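Local atomic coordinates of petrobactin-binding protein YclQ (PDB entry 3GFV), a protein that captures the siderophore petrobactin, iron-free or ferric, and the precursor 3,4-dihydroxybenzoic acid, for uptake of ferric-petrobactin by the ABC transporter YclNOPQ. Residues A[35-40]-A[95-100]; A[48-53]-A[279-284]; A[86-91]-A[109-114]. One frame throughout, in Å; residues are numbered along the deposited sequence.

Contact 1: residues A[35-40]-A[95-100]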
loop_
_atom_site.group_PDB
_atom_site.type_symbol
_atom_site.label_atom_id
_atom_site.label_comp_id
_atom_site.label_asym_id
_atom_site.label_seq_id
_atom_site.Cartn_x
_atom_site.Cartn_y
_atom_site.Cartn_z
ATOM N N LYS A 35 5.557 -2.250 -23.902
ATOM C CA LYS A 35 6.974 -2.551 -23.705
ATOM C C LYS A 35 7.744 -1.468 -22.958
ATOM O O LYS A 35 8.878 -1.691 -22.546
ATOM C CB LYS A 35 7.644 -2.740 -25.079
ATOM C CG LYS A 35 6.961 -3.759 -25.959
ATOM C CD LYS A 35 6.973 -5.128 -25.299
ATOM C CE LYS A 35 6.433 -6.193 -26.249
ATOM N NZ LYS A 35 6.059 -7.397 -25.472
ATOM N N LYS A 36 7.146 -0.292 -22.805
ATOM C CA LYS A 36 7.817 0.824 -22.144
ATOM C C LYS A 36 6.866 1.492 -21.150
ATOM O O LYS A 36 6.286 2.559 -21.413
ATOM C CB LYS A 36 8.316 1.847 -23.168
ATOM C CG LYS A 36 9.287 1.256 -24.185
ATOM C CD LYS A 36 10.257 2.295 -24.747
ATOM C CE LYS A 36 9.566 3.308 -25.639
ATOM N NZ LYS A 36 8.747 2.673 -26.702
ATOM N N VAL A 37 6.721 0.868 -19.993
ATOM C CA VAL A 37 5.739 1.318 -19.027
ATOM C C VAL A 37 6.407 2.145 -17.919
ATOM O O VAL A 37 7.410 1.730 -17.334
ATOM C CB VAL A 37 4.985 0.096 -18.432
ATOM C CG1 VAL A 37 3.866 0.563 -17.491
ATOM C CG2 VAL A 37 4.405 -0.759 -19.552
ATOM N N VAL A 38 5.865 3.341 -17.668
ATOM C CA VAL A 38 6.334 4.190 -16.587
ATOM C C VAL A 38 5.346 4.025 -15.439
ATOM O O VAL A 38 4.142 4.152 -15.635
ATOM C CB VAL A 38 6.409 5.683 -17.038
ATOM C CG1 VAL A 38 6.653 6.608 -15.839
ATOM C CG2 VAL A 38 7.501 5.850 -18.058
ATOM N N VAL A 39 5.855 3.721 -14.246
ATOM C CA VAL A 39 4.986 3.315 -13.149
ATOM C C VAL A 39 5.207 4.214 -11.936
ATOM O O VAL A 39 6.304 4.246 -11.377
ATOM C CB VAL A 39 5.297 1.856 -12.751
ATOM C CG1 VAL A 39 4.398 1.405 -11.621
ATOM C CG2 VAL A 39 5.160 0.934 -13.975
ATOM N N PHE A 40 4.161 4.946 -11.555
ATOM C CA PHE A 40 4.192 5.817 -10.384
ATOM C C PHE A 40 3.460 5.224 -9.190
ATOM O O PHE A 40 3.309 5.882 -8.171
ATOM C CB PHE A 40 3.611 7.197 -10.713
ATOM C CG PHE A 40 4.612 8.125 -11.324
ATOM C CD1 PHE A 40 4.839 8.117 -12.684
ATOM C CD2 PHE A 40 5.349 8.992 -10.519
ATOM C CE1 PHE A 40 5.791 8.970 -13.251
ATOM C CE2 PHE A 40 6.292 9.837 -11.077
ATOM C CZ PHE A 40 6.509 9.817 -12.451
ATOM N N ASP A 95 9.366 8.148 -24.086
ATOM C CA ASP A 95 8.396 7.740 -25.099
ATOM C C ASP A 95 7.623 6.501 -24.645
ATOM O O ASP A 95 7.540 5.483 -25.363
ATOM C CB ASP A 95 9.088 7.466 -26.435
ATOM C CG ASP A 95 8.102 7.361 -27.586
ATOM O OD1 ASP A 95 6.993 7.935 -27.472
ATOM O OD2 ASP A 95 8.435 6.705 -28.597
ATOM N N PRO A 96 7.043 6.572 -23.446
ATOM C CA PRO A 96 6.388 5.372 -22.913
ATOM C C PRO A 96 5.114 5.003 -23.670
ATOM O O PRO A 96 4.495 5.851 -24.308
ATOM C CB PRO A 96 6.053 5.776 -21.480
ATOM C CG PRO A 96 5.895 7.270 -21.539
ATOM C CD PRO A 96 6.862 7.757 -22.584
ATOM N N ASP A 97 4.717 3.736 -23.611
ATOM C CA ASP A 97 3.478 3.357 -24.283
ATOM C C ASP A 97 2.326 3.150 -23.303
ATOM O O ASP A 97 1.186 2.961 -23.711
ATOM C CB ASP A 97 3.675 2.154 -25.236
ATOM C CG ASP A 97 4.404 0.978 -24.589
ATOM O OD1 ASP A 97 4.581 0.935 -23.356
ATOM O OD2 ASP A 97 4.793 0.048 -25.326
ATOM N N LEU A 98 2.638 3.245 -22.006
ATOM C CA LEU A 98 1.621 3.183 -20.952
ATOM C C LEU A 98 2.161 3.868 -19.691
ATOM O O LEU A 98 3.333 3.699 -19.345
ATOM C CB LEU A 98 1.250 1.738 -20.631
ATOM C CG LEU A 98 0.291 1.525 -19.448
ATOM C CD1 LEU A 98 -1.091 2.100 -19.712
ATOM C CD2 LEU A 98 0.182 0.036 -19.088
ATOM N N ILE A 99 1.321 4.645 -19.011
ATOM C CA ILE A 99 1.716 5.213 -17.715
ATOM C C ILE A 99 0.702 4.760 -16.672
ATOM O O ILE A 99 -0.509 4.795 -16.920
ATOM C CB ILE A 99 1.794 6.754 -17.749
ATOM C CG1 ILE A 99 2.730 7.217 -18.885
ATOM C CG2 ILE A 99 2.294 7.280 -16.401
ATOM C CD1 ILE A 99 2.641 8.744 -19.166
ATOM N N ILE A 100 1.201 4.311 -15.526
ATOM C CA ILE A 100 0.338 3.864 -14.438
ATOM C C ILE A 100 0.524 4.814 -13.266
ATOM O O ILE A 100 1.655 5.025 -12.796
ATOM C CB ILE A 100 0.693 2.446 -13.975
ATOM C CG1 ILE A 100 0.426 1.429 -15.094
ATOM C CG2 ILE A 100 -0.048 2.099 -12.644
ATOM C CD1 ILE A 100 0.898 0.010 -14.744
#
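Lys36, Asp97 and Ile100 carry much of this pairing of two neighbouring parallel strands, 37-39 and 98-100, in the Rossmann-like sheet of the N-terminal lobe (strand order 3-2-1-4-5). The short strand axes approach to 4.8 Å, and Val37, Val38 and Val39 form parallel bridges with Leu98, Ile99 and Ile100.

Just ahead of the strands, the carboxylate of Asp97 binds two successive backbone amides. CG lies between the backbone N and the carbonyl carbon (chi1 50°), which turns the group back toward residues 35-36. Lys35 N donates almost straight (175°) to the syn lone pair of Asp97 OD2 at 2.8 Å. Lys36 N meets Asp97 OD1 on its syn side, but tilted out of the carboxylate plane, at 2.9 Å. Asp97 N returns a bond to Lys36 O, so side chain and backbone of Asp97 together fix the entry to the ladder. The Lys36 side chain crosses over this turn, bending at its last two torsions and bringing CE to 3.0 Å from Asp95 O. Its ammonium is near the Asp95 carboxylate without forming a salt bridge, an attraction that is probably weak.

Ile100 shares a sheet face with Val37 and Val39: its CD1 is 4.1 Å from Val37 CG1 and also packs near Val39 CG2. On the other face Val38 CG2 rests on Pro96 CB (3.7 Å), next to Ile99. Helix 42-50 packs on the face of Val39 and Ile100, whereas helix 109-115 packs on that of Ile99. Both strands are interior, with 57-60 beside the first and 118-120 beside the second.

The ladder alternates regularly: Val38 N donates to Leu98 O, Val38 O accepts from Ile100 N, and Ile100 O receives Phe40 N at 2.8 Å.

Contact 2: residues A[48-53]-A[279-284]; sequences LDKLGL and GGLESM
Asp49 and Lys50, at the end of helix 42-50, meet Glu282 and Leu281, in the first turn of helix 281-296, in a helix-end to helix-start packing of the periplasmic binding protein fold. The contact ties the N-terminal lobe to the C-terminal helix beside helix 146-170, the long helix that joins the two lobes in this class of binding protein.

Its polar part is an acid pair. Asp49 OD2 and Glu282 OE2 lie 2.6 Å apart, with the carboxylate planes nearly perpendicular (84°). Two oxygens this close suggest that one of the acids probably holds a proton. CG of Asp49 is anti to the backbone N (chi1 -178°), and its carboxyl end comes closer to Glu282 than its CB does. The other oxygen, Asp49 OD1, forms a salt bridge with Lys71, which probably offsets part of the local negative charge. The amino end of helix 281-296 may also ease the charge on Glu282.

Beside the acids the packing is apolar. Lys50 lays its CB against Glu282 CG at 3.9 Å and its CG against Leu281 CD1 at 4.0 Å, while its amino group leads away. The tip of Leu51, CD2, reaches the same methyl of Leu281.

Both helix ends are well defined. Gly52 closes the first in a Schellman motif. The second begins after the N-cap Gly280, with Asp46 and Thr47 of helix 42-50 accepting from Glu282 N and Leu281 N, and Gly280 N donating to Ser283 OG at 3.1 Å.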
loop_
_atom_site.group_PDB
_atom_site.type_symbol
_atom_site.label_atom_id
_atom_site.label_comp_id
_atom_site.label_asym_id
_atom_site.label_seq_id
_atom_site.Cartn_x
_atom_site.Cartn_y
_atom_site.Cartn_z
ATOM N N LEU A 48 3.671 -6.112 -11.349
ATOM C CA LEU A 48 4.448 -6.374 -12.555
ATOM C C LEU A 48 5.640 -7.285 -12.241
ATOM O O LEU A 48 5.932 -8.226 -12.985
ATOM C CB LEU A 48 4.903 -5.050 -13.175
ATOM C CG LEU A 48 3.800 -4.178 -13.764
ATOM C CD1 LEU A 48 4.362 -2.803 -14.154
ATOM C CD2 LEU A 48 3.149 -4.855 -14.973
ATOM N N ASP A 49 6.318 -7.026 -11.123
ATOM C CA ASP A 49 7.475 -7.826 -10.741
ATOM C C ASP A 49 7.089 -9.280 -10.471
ATOM O O ASP A 49 7.771 -10.199 -10.921
ATOM C CB ASP A 49 8.173 -7.253 -9.507
ATOM C CG ASP A 49 9.413 -8.046 -9.124
ATOM O OD1 ASP A 49 10.431 -7.937 -9.842
ATOM O OD2 ASP A 49 9.366 -8.789 -8.111
ATOM N N LYS A 50 6.002 -9.481 -9.725
ATOM C CA LYS A 50 5.537 -10.828 -9.398
ATOM C C LYS A 50 5.210 -11.619 -10.671
ATOM O O LYS A 50 5.384 -12.842 -10.735
ATOM C CB LYS A 50 4.301 -10.746 -8.504
ATOM C CG LYS A 50 3.714 -12.099 -8.108
ATOM C CD LYS A 50 4.636 -12.831 -7.148
ATOM C CE LYS A 50 4.122 -14.234 -6.824
ATOM N NZ LYS A 50 5.212 -15.091 -6.260
ATOM N N LEU A 51 4.737 -10.913 -11.691
ATOM C CA LEU A 51 4.330 -11.551 -12.936
ATOM C C LEU A 51 5.517 -11.734 -13.882
ATOM O O LEU A 51 5.348 -12.196 -15.003
ATOM C CB LEU A 51 3.239 -10.728 -13.621
ATOM C CG LEU A 51 1.985 -10.537 -12.770
ATOM C CD1 LEU A 51 1.003 -9.617 -13.464
ATOM C CD2 LEU A 51 1.350 -11.877 -12.465
ATOM N N GLY A 52 6.711 -11.363 -13.423
ATOM C CA GLY A 52 7.913 -11.497 -14.229
ATOM C C GLY A 52 7.983 -10.495 -15.365
ATOM O O GLY A 52 8.463 -10.810 -16.449
ATOM N N LEU A 53 7.510 -9.276 -15.129
ATOM C CA LEU A 53 7.467 -8.279 -16.196
ATOM C C LEU A 53 8.429 -7.113 -15.982
ATOM O O LEU A 53 8.185 -6.029 -16.501
ATOM C CB LEU A 53 6.050 -7.722 -16.348
ATOM C CG LEU A 53 5.011 -8.738 -16.833
ATOM C CD1 LEU A 53 3.612 -8.225 -16.569
ATOM C CD2 LEU A 53 5.221 -9.031 -18.325
ATOM N N GLY A 279 -1.109 -2.515 -2.131
ATOM C CA GLY A 279 -2.107 -2.663 -3.178
ATOM C C GLY A 279 -1.645 -3.539 -4.321
ATOM O O GLY A 279 -2.391 -3.697 -5.275
ATOM N N GLY A 280 -0.449 -4.115 -4.208
ATOM C CA GLY A 280 0.080 -5.024 -5.215
ATOM C C GLY A 280 0.189 -6.452 -4.720
ATOM O O GLY A 280 0.015 -6.729 -3.540
ATOM N N LEU A 281 0.469 -7.387 -5.622
ATOM C CA LEU A 281 0.517 -8.794 -5.219
ATOM C C LEU A 281 1.621 -9.052 -4.186
ATOM O O LEU A 281 1.439 -9.827 -3.258
ATOM C CB LEU A 281 0.717 -9.708 -6.431
ATOM C CG LEU A 281 -0.363 -9.644 -7.516
ATOM C CD1 LEU A 281 0.039 -10.553 -8.683
ATOM C CD2 LEU A 281 -1.763 -10.013 -6.993
ATOM N N GLU A 282 2.767 -8.397 -4.328
ATOM C CA GLU A 282 3.858 -8.656 -3.395
ATOM C C GLU A 282 3.640 -7.928 -2.077
ATOM O O GLU A 282 3.797 -8.513 -1.006
ATOM C CB GLU A 282 5.201 -8.240 -3.988
ATOM C CG GLU A 282 5.495 -8.974 -5.292
ATOM C CD GLU A 282 6.849 -8.666 -5.902
ATOM O OE1 GLU A 282 7.479 -7.674 -5.509
ATOM O OE2 GLU A 282 7.273 -9.447 -6.802
ATOM N N SER A 283 3.279 -6.652 -2.159
ATOM C CA SER A 283 3.085 -5.875 -0.938
ATOM C C SER A 283 1.942 -6.469 -0.105
ATOM O O SER A 283 2.055 -6.557 1.117
ATOM C CB SER A 283 2.889 -4.373 -1.221
ATOM O OG SER A 283 1.986 -4.120 -2.283
HETATM N N MSE A 284 0.870 -6.927 -0.758
HETATM C CA MSE A 284 -0.243 -7.506 -0.004
HETATM C C MSE A 284 0.236 -8.776 0.710
HETATM O O MSE A 284 -0.080 -9.014 1.884
HETATM C CB MSE A 284 -1.414 -7.809 -0.932
HETATM C CG MSE A 284 -2.509 -8.655 -0.323
HETATM SE SE MSE A 284 -3.448 -7.820 1.201
HETATM C CE MSE A 284 -4.790 -6.782 0.266
#

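Contact 3: residues A[86-91]-A[109-114]; sequences PDFDKV and YKEFSK
Phe88 and Phe112 both hold CG anti to their own carbonyl carbon (chi1 -73° and -84°), and these torsions swing their rings together between two short helices, a helix-helix contact of the Rossmann-like N-terminal lobe. Phe88 CE1 stands over the centre of the Phe112 ring, 3.5 Å from Phe112 CZ. The centroids are 4.8 Å apart and the planes make 45°, an oblique pairing that is neither stacked nor edge-to-face.

Phe88 has both faces covered. Over one, the extended side chain of Glu111 lays its carboxylate nearly parallel to the ring, with Glu111 OE1 above the centre and 3.6 Å from Phe88 CG. On the opposite face lies Pro86 CB, offset toward the rim.

Pro86 also reaches across the contact, its CB 3.8 Å from Phe112 CZ. Val91 comes to the edge of the Phe112 ring, Val91 CG2 lying 4.4 Å from Phe112 CE1. One turn earlier, Asp87 caps helix 88-93: its OD1 accepts from Lys90 N, fixing the start of the turn that presents Phe88 and Val91.

Helix 88-93 precedes strand 98-101 and helix 109-115 follows it. Both pack on the sheet face that carries Ile99, which touches Val91 and Phe112, and Phe112 extends further to Ile101, to Thr118 of the edge strand 118-120, and to the ring of Phe40.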
loop_
_atom_site.group_PDB
_atom_site.type_symbol
_atom_site.label_atom_id
_atom_site.label_comp_id
_atom_site.label_asym_id
_atom_site.label_seq_id
_atom_site.Cartn_x
_atom_site.Cartn_y
_atom_site.Cartn_z
ATOM N N PRO A 86 6.652 14.312 -10.031
ATOM C CA PRO A 86 7.110 13.613 -11.232
ATOM C C PRO A 86 8.000 14.495 -12.093
ATOM O O PRO A 86 7.784 15.711 -12.213
ATOM C CB PRO A 86 5.800 13.295 -11.981
ATOM C CG PRO A 86 4.736 13.322 -10.909
ATOM C CD PRO A 86 5.182 14.426 -9.990
ATOM N N ASP A 87 9.029 13.888 -12.670
ATOM C CA ASP A 87 9.859 14.580 -13.639
ATOM C C ASP A 87 9.188 14.366 -14.994
ATOM O O ASP A 87 9.498 13.412 -15.708
ATOM C CB ASP A 87 11.269 13.988 -13.626
ATOM C CG ASP A 87 12.215 14.678 -14.599
ATOM O OD1 ASP A 87 11.757 15.452 -15.462
ATOM O OD2 ASP A 87 13.433 14.441 -14.496
ATOM N N PHE A 88 8.254 15.251 -15.332
ATOM C CA PHE A 88 7.426 15.069 -16.520
ATOM C C PHE A 88 8.241 15.076 -17.816
ATOM O O PHE A 88 7.938 14.349 -18.754
ATOM C CB PHE A 88 6.340 16.144 -16.572
ATOM C CG PHE A 88 5.241 15.945 -15.562
ATOM C CD1 PHE A 88 4.214 15.043 -15.815
ATOM C CD2 PHE A 88 5.236 16.653 -14.363
ATOM C CE1 PHE A 88 3.202 14.856 -14.888
ATOM C CE2 PHE A 88 4.220 16.468 -13.419
ATOM C CZ PHE A 88 3.199 15.561 -13.691
ATOM N N ASP A 89 9.275 15.909 -17.884
ATOM C CA ASP A 89 10.099 15.921 -19.087
ATOM C C ASP A 89 10.790 14.581 -19.299
ATOM O O ASP A 89 10.902 14.090 -20.432
ATOM C CB ASP A 89 11.169 17.012 -18.986
ATOM C CG ASP A 89 10.617 18.403 -19.242
ATOM O OD1 ASP A 89 9.414 18.537 -19.535
ATOM O OD2 ASP A 89 11.407 19.368 -19.184
ATOM N N LYS A 90 11.290 14.003 -18.212
ATOM C CA LYS A 90 11.939 12.711 -18.309
ATOM C C LYS A 90 10.936 11.633 -18.713
ATOM O O LYS A 90 11.244 10.775 -19.548
ATOM C CB LYS A 90 12.600 12.334 -16.995
ATOM C CG LYS A 90 13.409 11.054 -17.091
ATOM C CD LYS A 90 14.542 11.223 -18.091
ATOM C CE LYS A 90 15.411 9.980 -18.152
ATOM N NZ LYS A 90 16.666 10.229 -18.918
ATOM N N VAL A 91 9.745 11.666 -18.120
ATOM C CA VAL A 91 8.684 10.734 -18.533
ATOM C C VAL A 91 8.461 10.795 -20.057
ATOM O O VAL A 91 8.440 9.756 -20.731
ATOM C CB VAL A 91 7.353 10.960 -17.777
ATOM C CG1 VAL A 91 6.272 9.988 -18.304
ATOM C CG2 VAL A 91 7.555 10.759 -16.275
ATOM N N TYR A 109 -3.403 13.565 -13.868
ATOM C CA TYR A 109 -3.904 12.626 -14.884
ATOM C C TYR A 109 -3.945 13.267 -16.271
ATOM O O TYR A 109 -3.509 12.673 -17.258
ATOM C CB TYR A 109 -5.289 12.113 -14.492
ATOM C CG TYR A 109 -5.876 11.158 -15.523
ATOM C CD1 TYR A 109 -5.340 9.887 -15.695
ATOM C CD2 TYR A 109 -6.962 11.523 -16.304
ATOM C CE1 TYR A 109 -5.873 9.001 -16.645
ATOM C CE2 TYR A 109 -7.501 10.644 -17.245
ATOM C CZ TYR A 109 -6.949 9.391 -17.409
ATOM O OH TYR A 109 -7.486 8.499 -18.336
ATOM N N LYS A 110 -4.445 14.496 -16.356
ATOM C CA LYS A 110 -4.540 15.148 -17.656
ATOM C C LYS A 110 -3.160 15.350 -18.292
ATOM O O LYS A 110 -2.991 15.184 -19.502
ATOM C CB LYS A 110 -5.265 16.487 -17.504
ATOM C CG LYS A 110 -5.357 17.300 -18.753
ATOM C CD LYS A 110 -6.256 18.509 -18.503
ATOM C CE LYS A 110 -6.160 19.522 -19.630
ATOM N NZ LYS A 110 -7.137 20.621 -19.417
ATOM N N GLU A 111 -2.178 15.723 -17.468
ATOM C CA GLU A 111 -0.819 15.987 -17.947
ATOM C C GLU A 111 -0.139 14.701 -18.438
ATOM O O GLU A 111 0.540 14.686 -19.466
ATOM C CB GLU A 111 0.021 16.656 -16.838
ATOM C CG GLU A 111 1.031 17.679 -17.351
ATOM C CD GLU A 111 1.889 18.329 -16.250
ATOM O OE1 GLU A 111 3.069 18.639 -16.541
ATOM O OE2 GLU A 111 1.398 18.543 -15.112
ATOM N N PHE A 112 -0.318 13.619 -17.688
ATOM C CA PHE A 112 0.275 12.344 -18.056
ATOM C C PHE A 112 -0.369 11.818 -19.338
ATOM O O PHE A 112 0.310 11.250 -20.195
ATOM C CB PHE A 112 0.067 11.340 -16.929
ATOM C CG PHE A 112 1.103 11.427 -15.813
ATOM C CD1 PHE A 112 2.450 11.182 -16.075
ATOM C CD2 PHE A 112 0.715 11.718 -14.507
ATOM C CE1 PHE A 112 3.396 11.220 -15.045
ATOM C CE2 PHE A 112 1.658 11.776 -13.473
ATOM C CZ PHE A 112 2.992 11.518 -13.745
ATOM N N SER A 113 -1.680 12.015 -19.459
ATOM C CA SER A 113 -2.437 11.526 -20.621
ATOM C C SER A 113 -2.011 12.169 -21.933
ATOM O O SER A 113 -2.195 11.578 -22.992
ATOM C CB SER A 113 -3.941 11.716 -20.431
ATOM O OG SER A 113 -4.424 10.910 -19.374
ATOM N N LYS A 114 -1.447 13.379 -21.866
ATOM C CA LYS A 114 -0.883 14.018 -23.053
ATOM C C LYS A 114 0.388 13.306 -23.526
ATOM O O LYS A 114 0.747 13.378 -24.702
ATOM C CB LYS A 114 -0.595 15.507 -22.799
ATOM C CG LYS A 114 -1.836 16.384 -22.731
ATOM C CD LYS A 114 -1.528 17.818 -23.174
ATOM C CE LYS A 114 -2.785 18.683 -23.241
ATOM N NZ LYS A 114 -3.299 19.026 -21.885
#

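In the fold
Contacts 1 and 3 meet directly, their centres 10 Å apart. Ile99 CD1 of the sheet lies 3.6 Å from Phe112 O, Phe40 CZ is 3.6 Å from Pro86 CB, and Phe40 CE1 is 3.7 Å from Phe112 CE1. Contact 2 lies 16 Å from contact 1, centre to centre, and joins it where Val39 CG2 meets Leu48 CD1 at 3.8 Å, helix 42-50 following strand 37-39. Contacts 2 and 3 do not touch, their nearest atoms being about 14 Å apart, although contact 3 is nested in the chain loop that contact 2 closes. All three belong to the framework of the fold; in this family the ligand typically binds in the cleft between the two lobes.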